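Local coordinates for Bse634I restriction endonuclease (Geobacillus stearothermophilus, PDB 1KNV), which is a type II restriction endonuclease that probably cleaves double-stranded DNA at a specific sequence with the help of bound metal ions, at residues D98-M104 / D146-Q152; V107-R113 / L140-P145; C186-S190 / L223-N229. Where two conformers were deposited one is given. Residue numbers count along the deposited sequence, not the author numbering.

How the contacts relate
Contact 1 pairs the first two strands of the central sheet, and the other two contacts adjoin its ends. Contact 2 lies at the Asp-146 end and falls within the 41 residues between the two segments of contact 1. Their centres are about 15 Å apart. Met-104 joins them: its CE is 3.7 Å from Phe-112 CB, and its CB 3.3 Å from Pro-145 O. Contact 3 follows later in the chain, at the Arg-151 end, with its centre about 17 Å from that of contact 1. Arg-151 N lies 2.7 Å from Ser-190 O. Contacts 2 and 3 do not touch. Asp-146, a Ca(2+)-binding residue, belongs to contact 1 and follows Pro-145 of contact 2. Contact 3 is remote from that site.

Contact 1 of 3, residues D98-M104 / D146-Q152; sequences DYLIIKM and DLLIIRQ
This is an antiparallel pairing of the edge strand 99-103 with strand 147-151, in the buried central sheet. The strand axes approach to 4.6 Å at 163°. Tyr-99/Arg-151, Ile-101/Ile-149 and Lys-103/Leu-147 are non-hydrogen-bonded pairs. Leu-100/Ile-150 and Ile-102/Leu-148 are hydrogen-bonded pairs: Leu-100 N to Ile-150 O is 2.9 Å, Ile-150 N to Leu-100 O 2.8 Å, Ile-102 N to Leu-148 O 2.9 Å and Leu-148 N to Ile-102 O 3.0 Å. Met-104 N to Asp-146 O (3.0 Å) and Gln-152 N to Asp-98 O (3.0 Å) extend the ladder. The fold is that of the PDDEXK nucleases. Asp-146 binds Ca(2+) in this protein; no ion is bound to this chain here, and OD2 accepts from Leu-197 N. Asp-146 and Leu-147 form a classic bulge against Val-195 of the next strand. On one face, Ile-102 CD1 meets Ile-150 CD1 (3.7 Å). On the other, Ile-101 CG2 meets Leu-147 CD1 (3.7 Å). There the all-t Arg-151 lays CG over the Tyr-99 ring, 3.8 Å from its centroid, a CH-pi contact.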
loop_
_atom_site.group_PDB
_atom_site.type_symbol
_atom_site.label_atom_id
_atom_site.label_comp_id
_atom_site.label_asym_id
_atom_site.label_seq_id
_atom_site.Cartn_x
_atom_site.Cartn_y
_atom_site.Cartn_z
ATOM N N ASP B 98 25.439 -16.462 -17.106
ATOM C CA ASP B 98 25.049 -15.263 -16.370
ATOM C C ASP B 98 24.601 -15.565 -14.957
ATOM O O ASP B 98 24.276 -14.655 -14.208
ATOM C CB ASP B 98 23.918 -14.542 -17.082
ATOM C CG ASP B 98 24.227 -14.277 -18.528
ATOM O OD1 ASP B 98 25.358 -13.827 -18.832
ATOM O OD2 ASP B 98 23.329 -14.515 -19.366
ATOM N N TYR B 99 24.597 -16.845 -14.599
ATOM C CA TYR B 99 24.153 -17.283 -13.282
ATOM C C TYR B 99 25.243 -17.766 -12.333
ATOM O O TYR B 99 26.275 -18.288 -12.745
ATOM C CB TYR B 99 23.130 -18.410 -13.439
ATOM C CG TYR B 99 21.793 -17.975 -13.983
ATOM C CD1 TYR B 99 20.729 -17.698 -13.127
ATOM C CD2 TYR B 99 21.591 -17.839 -15.355
ATOM C CE1 TYR B 99 19.495 -17.299 -13.625
ATOM C CE2 TYR B 99 20.363 -17.440 -15.863
ATOM C CZ TYR B 99 19.320 -17.174 -14.993
ATOM O OH TYR B 99 18.100 -16.798 -15.487
ATOM N N LEU B 100 24.983 -17.575 -11.048
ATOM C CA LEU B 100 25.859 -18.021 -9.983
ATOM C C LEU B 100 24.926 -18.675 -8.982
ATOM O O LEU B 100 23.932 -18.081 -8.564
ATOM C CB LEU B 100 26.595 -16.854 -9.301
ATOM C CG LEU B 100 27.782 -16.182 -10.008
ATOM C CD1 LEU B 100 28.467 -15.187 -9.060
ATOM C CD2 LEU B 100 28.775 -17.247 -10.453
ATOM N N ILE B 101 25.229 -19.919 -8.639
ATOM C CA ILE B 101 24.453 -20.670 -7.662
ATOM C C ILE B 101 25.449 -20.850 -6.515
ATOM O O ILE B 101 26.326 -21.706 -6.566
ATOM C CB ILE B 101 24.010 -22.011 -8.257
ATOM C CG1 ILE B 101 23.223 -21.741 -9.537
ATOM C CG2 ILE B 101 23.167 -22.773 -7.265
ATOM C CD1 ILE B 101 23.037 -22.931 -10.404
ATOM N N ILE B 102 25.310 -20.016 -5.490
ATOM C CA ILE B 102 26.228 -20.007 -4.359
ATOM C C ILE B 102 25.778 -20.662 -3.066
ATOM O O ILE B 102 24.672 -20.429 -2.582
ATOM C CB ILE B 102 26.612 -18.563 -4.017
ATOM C CG1 ILE B 102 27.146 -17.871 -5.268
ATOM C CG2 ILE B 102 27.619 -18.549 -2.883
ATOM C CD1 ILE B 102 27.328 -16.381 -5.095
ATOM N N LYS B 103 26.670 -21.459 -2.487
ATOM C CA LYS B 103 26.388 -22.135 -1.233
ATOM C C LYS B 103 26.702 -21.153 -0.110
ATOM O O LYS B 103 27.848 -20.765 0.073
ATOM C CB LYS B 103 27.262 -23.380 -1.101
ATOM C CG LYS B 103 26.568 -24.516 -0.385
ATOM C CD LYS B 103 26.239 -24.116 1.012
ATOM C CE LYS B 103 25.164 -24.981 1.615
ATOM N NZ LYS B 103 24.847 -24.421 2.953
ATOM N N MET B 104 25.684 -20.755 0.643
ATOM C CA MET B 104 25.873 -19.797 1.718
ATOM C C MET B 104 26.026 -20.406 3.102
ATOM O O MET B 104 25.375 -21.395 3.430
ATOM C CB MET B 104 24.704 -18.812 1.749
ATOM C CG MET B 104 24.539 -17.983 0.494
ATOM S SD MET B 104 25.966 -16.947 0.181
ATOM C CE MET B 104 25.951 -15.933 1.616
ATOM N N ASP B 146 20.239 -21.230 2.445
ATOM C CA ASP B 146 21.408 -22.083 2.277
ATOM C C ASP B 146 21.956 -22.015 0.861
ATOM O O ASP B 146 23.140 -22.282 0.623
ATOM C CB ASP B 146 21.055 -23.527 2.625
ATOM C CG ASP B 146 20.595 -23.678 4.066
ATOM O OD1 ASP B 146 21.332 -23.241 4.985
ATOM O OD2 ASP B 146 19.498 -24.224 4.282
ATOM N N LEU B 147 21.110 -21.633 -0.076
ATOM C CA LEU B 147 21.529 -21.566 -1.462
ATOM C C LEU B 147 20.941 -20.329 -2.136
ATOM O O LEU B 147 19.755 -20.020 -1.980
ATOM C CB LEU B 147 21.026 -22.821 -2.161
ATOM C CG LEU B 147 21.387 -23.207 -3.577
ATOM C CD1 LEU B 147 22.879 -23.339 -3.590
ATOM C CD2 LEU B 147 20.687 -24.507 -3.982
ATOM N N LEU B 148 21.786 -19.597 -2.856
ATOM C CA LEU B 148 21.368 -18.399 -3.584
ATOM C C LEU B 148 21.560 -18.528 -5.101
ATOM O O LEU B 148 22.620 -18.970 -5.560
ATOM C CB LEU B 148 22.189 -17.186 -3.172
ATOM C CG LEU B 148 22.016 -16.494 -1.851
ATOM C CD1 LEU B 148 22.852 -15.213 -1.869
ATOM C CD2 LEU B 148 20.551 -16.217 -1.685
ATOM N N ILE B 149 20.546 -18.163 -5.868
ATOM C CA ILE B 149 20.652 -18.184 -7.317
ATOM C C ILE B 149 20.682 -16.719 -7.715
ATOM O O ILE B 149 19.745 -15.971 -7.434
ATOM C CB ILE B 149 19.466 -18.923 -7.966
ATOM C CG1 ILE B 149 19.532 -20.440 -7.655
ATOM C CG2 ILE B 149 19.527 -18.734 -9.481
ATOM C CD1 ILE B 149 19.435 -20.793 -6.191
ATOM N N ILE B 150 21.816 -16.311 -8.256
ATOM C CA ILE B 150 22.053 -14.931 -8.654
ATOM C C ILE B 150 22.232 -14.824 -10.161
ATOM O O ILE B 150 22.774 -15.728 -10.789
ATOM C CB ILE B 150 23.342 -14.396 -7.983
ATOM C CG1 ILE B 150 23.149 -14.335 -6.469
ATOM C CG2 ILE B 150 23.721 -13.046 -8.539
ATOM C CD1 ILE B 150 24.417 -14.178 -5.718
ATOM N N ARG B 151 21.732 -13.753 -10.748
ATOM C CA ARG B 151 21.876 -13.566 -12.178
ATOM C C ARG B 151 22.418 -12.167 -12.460
ATOM O O ARG B 151 21.703 -11.172 -12.344
ATOM C CB ARG B 151 20.539 -13.750 -12.900
ATOM C CG ARG B 151 20.692 -13.743 -14.412
ATOM C CD ARG B 151 19.360 -13.695 -15.100
ATOM N NE ARG B 151 19.543 -13.749 -16.542
ATOM C CZ ARG B 151 18.543 -13.884 -17.394
ATOM N NH1 ARG B 151 17.283 -13.976 -16.944
ATOM N NH2 ARG B 151 18.794 -13.949 -18.695
ATOM N N GLN B 152 23.699 -12.097 -12.806
ATOM C CA GLN B 152 24.360 -10.831 -13.104
ATOM C C GLN B 152 25.632 -11.181 -13.876
ATOM O O GLN B 152 26.648 -11.549 -13.293
ATOM C CB GLN B 152 24.692 -10.088 -11.799
ATOM C CG GLN B 152 25.120 -8.635 -11.997
ATOM C CD GLN B 152 25.263 -7.886 -10.687
ATOM O OE1 GLN B 152 26.315 -7.325 -10.385
ATOM N NE2 GLN B 152 24.201 -7.874 -9.901
#

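Contact 2 of 3, residues V107-R113 / L140-P145; sequences VKTFDFR and LITSNP
Two loops meet beside the Ca(2+) site of a PDDEXK nuclease. Pro-145 comes just before the metal-binding Asp-146, and the pair probably represents the PD of the family signature. Residues 140-145 run extended. Residues 107-109 have helical phi/psi without regular helical bonds. The chain then opens out at Phe-110 and Asp-111 and enters a 3-10 segment at Phe-112 and Arg-113. Asn-144 (chi1 m, chi2 14°) clamps this bend. Its ND2 donates to Phe-110 O at 2.6 Å, and its OD1 accepts from Phe-112 N at 3.0 Å, almost in line (178°). The one amide thus meets backbone on both sides of Asp-111. Asn-144 ND2 also bonds to Pro-105 O. Asp-111 (chi1 t) forms an Asx turn, with OD1 2.8 Å from Arg-113 N. Phe-112 (chi1 88°) places one ring face over Pro-145, CD2 to CD 4.0 Å. Val-107 CG2 packs 3.6 Å from Asn-144 OD1. Arg-113 NH1 donates to Thr-142 OG1 at 2.9 Å. Its NH2 forms a salt bridge with Glu-128. Three waters fill the gaps. One accepts from Val-107 N (3.0 Å) and Asn-144 N (3.2 Å). A second lies 2.7 Å from Asp-111 OD1 and 2.5 Å from Thr-142 OG1. The third joins Arg-113 NH1 (2.7 Å) to Leu-140 O (2.6 Å). Helix 203-227 packs on Phe-112 and Thr-142 through Leu-216 and Leu-219. Helix 118-131, which lies between the two loops in sequence, packs on Arg-113 and Leu-140.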
loop_
_atom_site.group_PDB
_atom_site.type_symbol
_atom_site.label_atom_id
_atom_site.label_comp_id
_atom_site.label_asym_id
_atom_site.label_seq_id
_atom_site.Cartn_x
_atom_site.Cartn_y
_atom_site.Cartn_z
ATOM N N VAL B 107 24.146 -16.984 8.704
ATOM C CA VAL B 107 24.149 -15.524 8.770
ATOM C C VAL B 107 25.236 -14.905 9.654
ATOM O O VAL B 107 25.723 -13.806 9.372
ATOM C CB VAL B 107 22.762 -15.003 9.220
ATOM C CG1 VAL B 107 22.524 -15.348 10.684
ATOM C CG2 VAL B 107 22.654 -13.507 8.962
ATOM N N LYS B 108 25.629 -15.600 10.713
ATOM C CA LYS B 108 26.651 -15.064 11.593
ATOM C C LYS B 108 28.039 -15.126 10.972
ATOM O O LYS B 108 28.889 -14.280 11.235
ATOM C CB LYS B 108 26.615 -15.795 12.924
ATOM C CG LYS B 108 25.311 -15.564 13.669
ATOM C CD LYS B 108 25.359 -16.143 15.076
ATOM C CE LYS B 108 24.038 -15.926 15.809
ATOM N NZ LYS B 108 24.026 -16.588 17.154
ATOM N N THR B 109 28.264 -16.127 10.134
ATOM C CA THR B 109 29.540 -16.276 9.449
ATOM C C THR B 109 29.665 -15.192 8.378
ATOM O O THR B 109 30.676 -14.493 8.286
ATOM C CB THR B 109 29.631 -17.643 8.759
ATOM O OG1 THR B 109 29.573 -18.672 9.750
ATOM C CG2 THR B 109 30.923 -17.765 7.959
ATOM N N PHE B 110 28.623 -15.059 7.568
ATOM C CA PHE B 110 28.610 -14.075 6.502
ATOM C C PHE B 110 27.168 -13.788 6.131
ATOM O O PHE B 110 26.538 -14.594 5.451
ATOM C CB PHE B 110 29.345 -14.616 5.275
ATOM C CG PHE B 110 29.502 -13.608 4.161
ATOM C CD1 PHE B 110 30.663 -12.853 4.044
ATOM C CD2 PHE B 110 28.490 -13.418 3.227
ATOM C CE1 PHE B 110 30.814 -11.931 3.019
ATOM C CE2 PHE B 110 28.632 -12.498 2.198
ATOM C CZ PHE B 110 29.796 -11.753 2.093
ATOM N N ASP B 111 26.647 -12.647 6.585
ATOM C CA ASP B 111 25.279 -12.238 6.277
ATOM C C ASP B 111 25.197 -12.048 4.766
ATOM O O ASP B 111 25.897 -11.199 4.211
ATOM C CB ASP B 111 24.969 -10.919 6.973
ATOM C CG ASP B 111 23.574 -10.427 6.686
ATOM O OD1 ASP B 111 22.979 -10.868 5.682
ATOM O OD2 ASP B 111 23.073 -9.585 7.463
ATOM N N PHE B 112 24.338 -12.823 4.106
ATOM C CA PHE B 112 24.199 -12.760 2.644
ATOM C C PHE B 112 23.931 -11.351 2.135
ATOM O O PHE B 112 24.291 -11.017 1.004
ATOM C CB PHE B 112 23.083 -13.704 2.164
ATOM C CG PHE B 112 21.702 -13.079 2.153
ATOM C CD1 PHE B 112 21.194 -12.503 0.993
ATOM C CD2 PHE B 112 20.928 -13.048 3.305
ATOM C CE1 PHE B 112 19.929 -11.903 0.985
ATOM C CE2 PHE B 112 19.671 -12.452 3.308
ATOM C CZ PHE B 112 19.169 -11.876 2.142
ATOM N N ARG B 113 23.293 -10.532 2.968
ATOM C CA ARG B 113 22.979 -9.154 2.606
ATOM C C ARG B 113 24.220 -8.362 2.205
ATOM O O ARG B 113 24.129 -7.363 1.502
ATOM C CB ARG B 113 22.256 -8.468 3.765
ATOM C CG ARG B 113 20.839 -8.990 3.928
ATOM C CD ARG B 113 20.240 -8.614 5.253
ATOM N NE ARG B 113 20.250 -7.175 5.480
ATOM C CZ ARG B 113 19.685 -6.598 6.533
ATOM N NH1 ARG B 113 19.070 -7.349 7.441
ATOM N NH2 ARG B 113 19.734 -5.284 6.685
ATOM N N LEU B 140 14.708 -5.530 12.524
ATOM C CA LEU B 140 14.718 -6.265 11.263
ATOM C C LEU B 140 15.753 -7.347 11.452
ATOM O O LEU B 140 16.940 -7.055 11.558
ATOM C CB LEU B 140 15.131 -5.370 10.079
ATOM C CG LEU B 140 15.225 -6.128 8.743
ATOM C CD1 LEU B 140 13.848 -6.673 8.376
ATOM C CD2 LEU B 140 15.751 -5.236 7.642
ATOM N N ILE B 141 15.300 -8.593 11.515
ATOM C CA ILE B 141 16.188 -9.728 11.716
ATOM C C ILE B 141 16.074 -10.656 10.530
ATOM O O ILE B 141 15.030 -11.257 10.312
ATOM C CB ILE B 141 15.805 -10.513 12.990
ATOM C CG1 ILE B 141 15.899 -9.604 14.210
ATOM C CG2 ILE B 141 16.721 -11.726 13.166
ATOM C CD1 ILE B 141 15.463 -10.259 15.488
ATOM N N THR B 142 17.148 -10.771 9.759
ATOM C CA THR B 142 17.137 -11.634 8.588
ATOM C C THR B 142 18.078 -12.817 8.792
ATOM O O THR B 142 18.892 -12.823 9.713
ATOM C CB THR B 142 17.553 -10.841 7.321
ATOM O OG1 THR B 142 18.849 -10.271 7.523
ATOM C CG2 THR B 142 16.550 -9.712 7.037
ATOM N N SER B 143 17.952 -13.826 7.939
ATOM C CA SER B 143 18.804 -15.010 8.017
ATOM C C SER B 143 19.327 -15.325 6.620
ATOM O O SER B 143 18.993 -14.635 5.657
ATOM C CB SER B 143 18.015 -16.205 8.562
ATOM O OG SER B 143 16.887 -16.472 7.746
ATOM N N ASN B 144 20.144 -16.368 6.516
ATOM C CA ASN B 144 20.730 -16.772 5.244
ATOM C C ASN B 144 20.118 -17.998 4.613
ATOM O O ASN B 144 20.018 -19.047 5.252
ATOM C CB ASN B 144 22.210 -17.098 5.414
ATOM C CG ASN B 144 23.073 -15.884 5.447
ATOM O OD1 ASN B 144 22.592 -14.771 5.605
ATOM N ND2 ASN B 144 24.373 -16.092 5.313
ATOM N N PRO B 145 19.681 -17.883 3.353
ATOM C CA PRO B 145 19.116 -19.064 2.701
ATOM C C PRO B 145 20.375 -19.911 2.482
ATOM O O PRO B 145 21.475 -19.359 2.370
ATOM C CB PRO B 145 18.556 -18.503 1.400
ATOM C CG PRO B 145 19.441 -17.366 1.117
ATOM C CD PRO B 145 19.597 -16.710 2.473
HETATM O O HOH W 1 21.339 -18.158 8.866
HETATM O O HOH W 2 20.532 -11.747 6.413
HETATM O O HOH W 3 18.955 -6.642 10.041
#

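Contact 3 of 3, residues C186-S190 / L223-N229; sequences CKWDS and LKMRYWN
An offset aromatic stack fastens the turn before strand 191-198 to the C-terminal end of helix 203-227. The turn is closed by Ser-190 N to Lys-187 O at 2.8 Å. The helix finishes with the pattern of a Schellman motif. Trp-228 takes positive phi (52°), Asn-229 N bonds to Lys-224 O at 3.1 Å, and Trp-228 N to Met-225 O is weak at 3.5 Å. Trp-188 dominates the interface. Its rotamer (chi1 77°, p; chi2 -80°) turns the indole onto the helix. Tyr-227 (chi1 m, chi2 101°) offers its ring in return. The five-membered ring of Trp-188 and the Tyr-227 ring have centroids 3.9 Å apart and planes at 5°. Leu-223, one helical turn earlier, is mt, and its CB meets Trp-188 CE3 at 3.6 Å. Lys-224 has chi1 m, which brings its CG to 3.7 Å from Trp-188 CH2 at the ring edge. From there the side chain leads away, and NZ makes a weak bond to Pro-230 O. Asp-189 (chi1 p) also faces the helix end, but OD1 stays 3.7 Å from Asn-229 ND2, too long for a bond. Helix 118-131 backs the stack: Thr-120 OG1 bonds to Tyr-227 OH, and Lys-123 makes a cation-pi contact with the Tyr-227 ring. The far side of the helix end belongs to the tetramer, where Trp-228 meets His-222 of the third subunit edge-to-face. Asn-229 (chi1 t) borders the indole at its edge, with CB 3.7 Å from Trp-188 CZ2.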
loop_
_atom_site.group_PDB
_atom_site.type_symbol
_atom_site.label_atom_id
_atom_site.label_comp_id
_atom_site.label_asym_id
_atom_site.label_seq_id
_atom_site.Cartn_x
_atom_site.Cartn_y
_atom_site.Cartn_z
ATOM N N CYS B 186 26.471 -7.198 -5.894
ATOM C CA CYS B 186 25.167 -7.565 -6.423
ATOM C C CYS B 186 24.085 -6.507 -6.404
ATOM O O CYS B 186 23.809 -5.909 -5.374
ATOM C CB CYS B 186 24.651 -8.796 -5.693
ATOM S SG CYS B 186 25.723 -10.189 -5.892
ATOM N N LYS B 187 23.468 -6.299 -7.563
ATOM C CA LYS B 187 22.376 -5.350 -7.681
ATOM C C LYS B 187 21.255 -6.101 -6.976
ATOM O O LYS B 187 21.130 -7.317 -7.120
ATOM C CB LYS B 187 22.013 -5.121 -9.151
ATOM C CG LYS B 187 23.014 -4.276 -9.935
ATOM C CD LYS B 187 22.660 -4.242 -11.420
ATOM C CE LYS B 187 21.183 -3.880 -11.640
ATOM N NZ LYS B 187 20.830 -3.670 -13.086
ATOM N N TRP B 188 20.450 -5.384 -6.208
ATOM C CA TRP B 188 19.373 -6.007 -5.458
ATOM C C TRP B 188 18.471 -6.921 -6.279
ATOM O O TRP B 188 18.076 -7.981 -5.799
ATOM C CB TRP B 188 18.521 -4.938 -4.776
ATOM C CG TRP B 188 17.588 -4.258 -5.695
ATOM C CD1 TRP B 188 17.877 -3.253 -6.569
ATOM C CD2 TRP B 188 16.194 -4.551 -5.862
ATOM N NE1 TRP B 188 16.742 -2.899 -7.273
ATOM C CE2 TRP B 188 15.699 -3.686 -6.856
ATOM C CE3 TRP B 188 15.318 -5.470 -5.269
ATOM C CZ2 TRP B 188 14.368 -3.705 -7.262
ATOM C CZ3 TRP B 188 14.001 -5.486 -5.673
ATOM C CH2 TRP B 188 13.539 -4.615 -6.657
ATOM N N ASP B 189 18.137 -6.517 -7.506
ATOM C CA ASP B 189 17.257 -7.339 -8.333
ATOM C C ASP B 189 17.995 -8.427 -9.110
ATOM O O ASP B 189 17.447 -9.028 -10.036
ATOM C CB ASP B 189 16.443 -6.469 -9.288
ATOM C CG ASP B 189 17.306 -5.647 -10.215
ATOM O OD1 ASP B 189 16.756 -5.186 -11.232
ATOM O OD2 ASP B 189 18.510 -5.454 -9.940
ATOM N N SER B 190 19.230 -8.699 -8.704
ATOM C CA SER B 190 20.022 -9.723 -9.370
ATOM C C SER B 190 19.813 -11.107 -8.743
ATOM O O SER B 190 20.178 -12.102 -9.326
ATOM C CB SER B 190 21.514 -9.365 -9.347
ATOM O OG SER B 190 21.797 -8.350 -10.301
ATOM N N LEU B 223 12.187 -3.657 -0.864
ATOM C CA LEU B 223 13.101 -3.100 -1.848
ATOM C C LEU B 223 12.386 -2.727 -3.146
ATOM O O LEU B 223 12.750 -1.741 -3.777
ATOM C CB LEU B 223 14.236 -4.075 -2.131
ATOM C CG LEU B 223 15.226 -4.194 -0.978
ATOM C CD1 LEU B 223 16.323 -5.175 -1.358
ATOM C CD2 LEU B 223 15.807 -2.800 -0.670
ATOM N N LYS B 224 11.375 -3.497 -3.554
ATOM C CA LYS B 224 10.628 -3.176 -4.779
ATOM C C LYS B 224 9.945 -1.820 -4.664
ATOM O O LYS B 224 9.854 -1.106 -5.652
ATOM C CB LYS B 224 9.566 -4.229 -5.084
ATOM C CG LYS B 224 10.133 -5.574 -5.455
ATOM C CD LYS B 224 9.026 -6.597 -5.659
ATOM C CE LYS B 224 8.133 -6.218 -6.818
ATOM N NZ LYS B 224 7.031 -7.204 -6.989
ATOM N N MET B 225 9.454 -1.473 -3.472
ATOM C CA MET B 225 8.790 -0.184 -3.260
ATOM C C MET B 225 9.805 0.960 -3.209
ATOM O O MET B 225 9.542 2.057 -3.708
ATOM C CB MET B 225 7.927 -0.206 -1.985
ATOM C CG MET B 225 6.591 -0.938 -2.172
ATOM S SD MET B 225 5.313 -0.570 -0.931
ATOM C CE MET B 225 4.073 -1.818 -1.315
ATOM N N ARG B 226 10.958 0.714 -2.591
ATOM C CA ARG B 226 12.018 1.711 -2.543
ATOM C C ARG B 226 12.540 2.082 -3.929
ATOM O O ARG B 226 12.704 3.264 -4.240
ATOM C CB ARG B 226 13.172 1.213 -1.679
ATOM C CG ARG B 226 12.788 0.955 -0.224
ATOM C CD ARG B 226 12.379 2.232 0.519
ATOM N NE ARG B 226 13.502 3.128 0.803
ATOM C CZ ARG B 226 14.397 2.958 1.777
ATOM N NH1 ARG B 226 14.331 1.916 2.596
ATOM N NH2 ARG B 226 15.360 3.846 1.945
ATOM N N TYR B 227 12.799 1.070 -4.753
ATOM C CA TYR B 227 13.325 1.271 -6.100
ATOM C C TYR B 227 12.242 1.432 -7.155
ATOM O O TYR B 227 12.537 1.702 -8.315
ATOM C CB TYR B 227 14.201 0.088 -6.514
ATOM C CG TYR B 227 15.586 0.046 -5.905
ATOM C CD1 TYR B 227 15.874 -0.792 -4.832
ATOM C CD2 TYR B 227 16.620 0.827 -6.428
ATOM C CE1 TYR B 227 17.153 -0.852 -4.299
ATOM C CE2 TYR B 227 17.902 0.770 -5.900
ATOM C CZ TYR B 227 18.161 -0.070 -4.840
ATOM O OH TYR B 227 19.434 -0.134 -4.327
ATOM N N TRP B 228 10.994 1.244 -6.753
ATOM C CA TRP B 228 9.872 1.353 -7.665
ATOM C C TRP B 228 10.072 0.483 -8.903
ATOM O O TRP B 228 10.045 0.960 -10.032
ATOM C CB TRP B 228 9.655 2.805 -8.068
ATOM C CG TRP B 228 8.296 3.024 -8.596
ATOM C CD1 TRP B 228 7.928 3.132 -9.906
ATOM C CD2 TRP B 228 7.092 3.081 -7.831
ATOM N NE1 TRP B 228 6.559 3.252 -10.005
ATOM C CE2 TRP B 228 6.024 3.222 -8.743
ATOM C CE3 TRP B 228 6.813 3.024 -6.459
ATOM C CZ2 TRP B 228 4.693 3.310 -8.328
ATOM C CZ3 TRP B 228 5.489 3.111 -6.045
ATOM C CH2 TRP B 228 4.446 3.253 -6.978
ATOM N N ASN B 229 10.277 -0.808 -8.674
ATOM C CA ASN B 229 10.472 -1.772 -9.748
ATOM C C ASN B 229 9.457 -2.873 -9.491
ATOM O O ASN B 229 9.716 -3.793 -8.722
ATOM C CB ASN B 229 11.878 -2.359 -9.688
ATOM C CG ASN B 229 12.218 -3.176 -10.912
ATOM O OD1 ASN B 229 11.357 -3.466 -11.739
ATOM N ND2 ASN B 229 13.481 -3.552 -11.036
#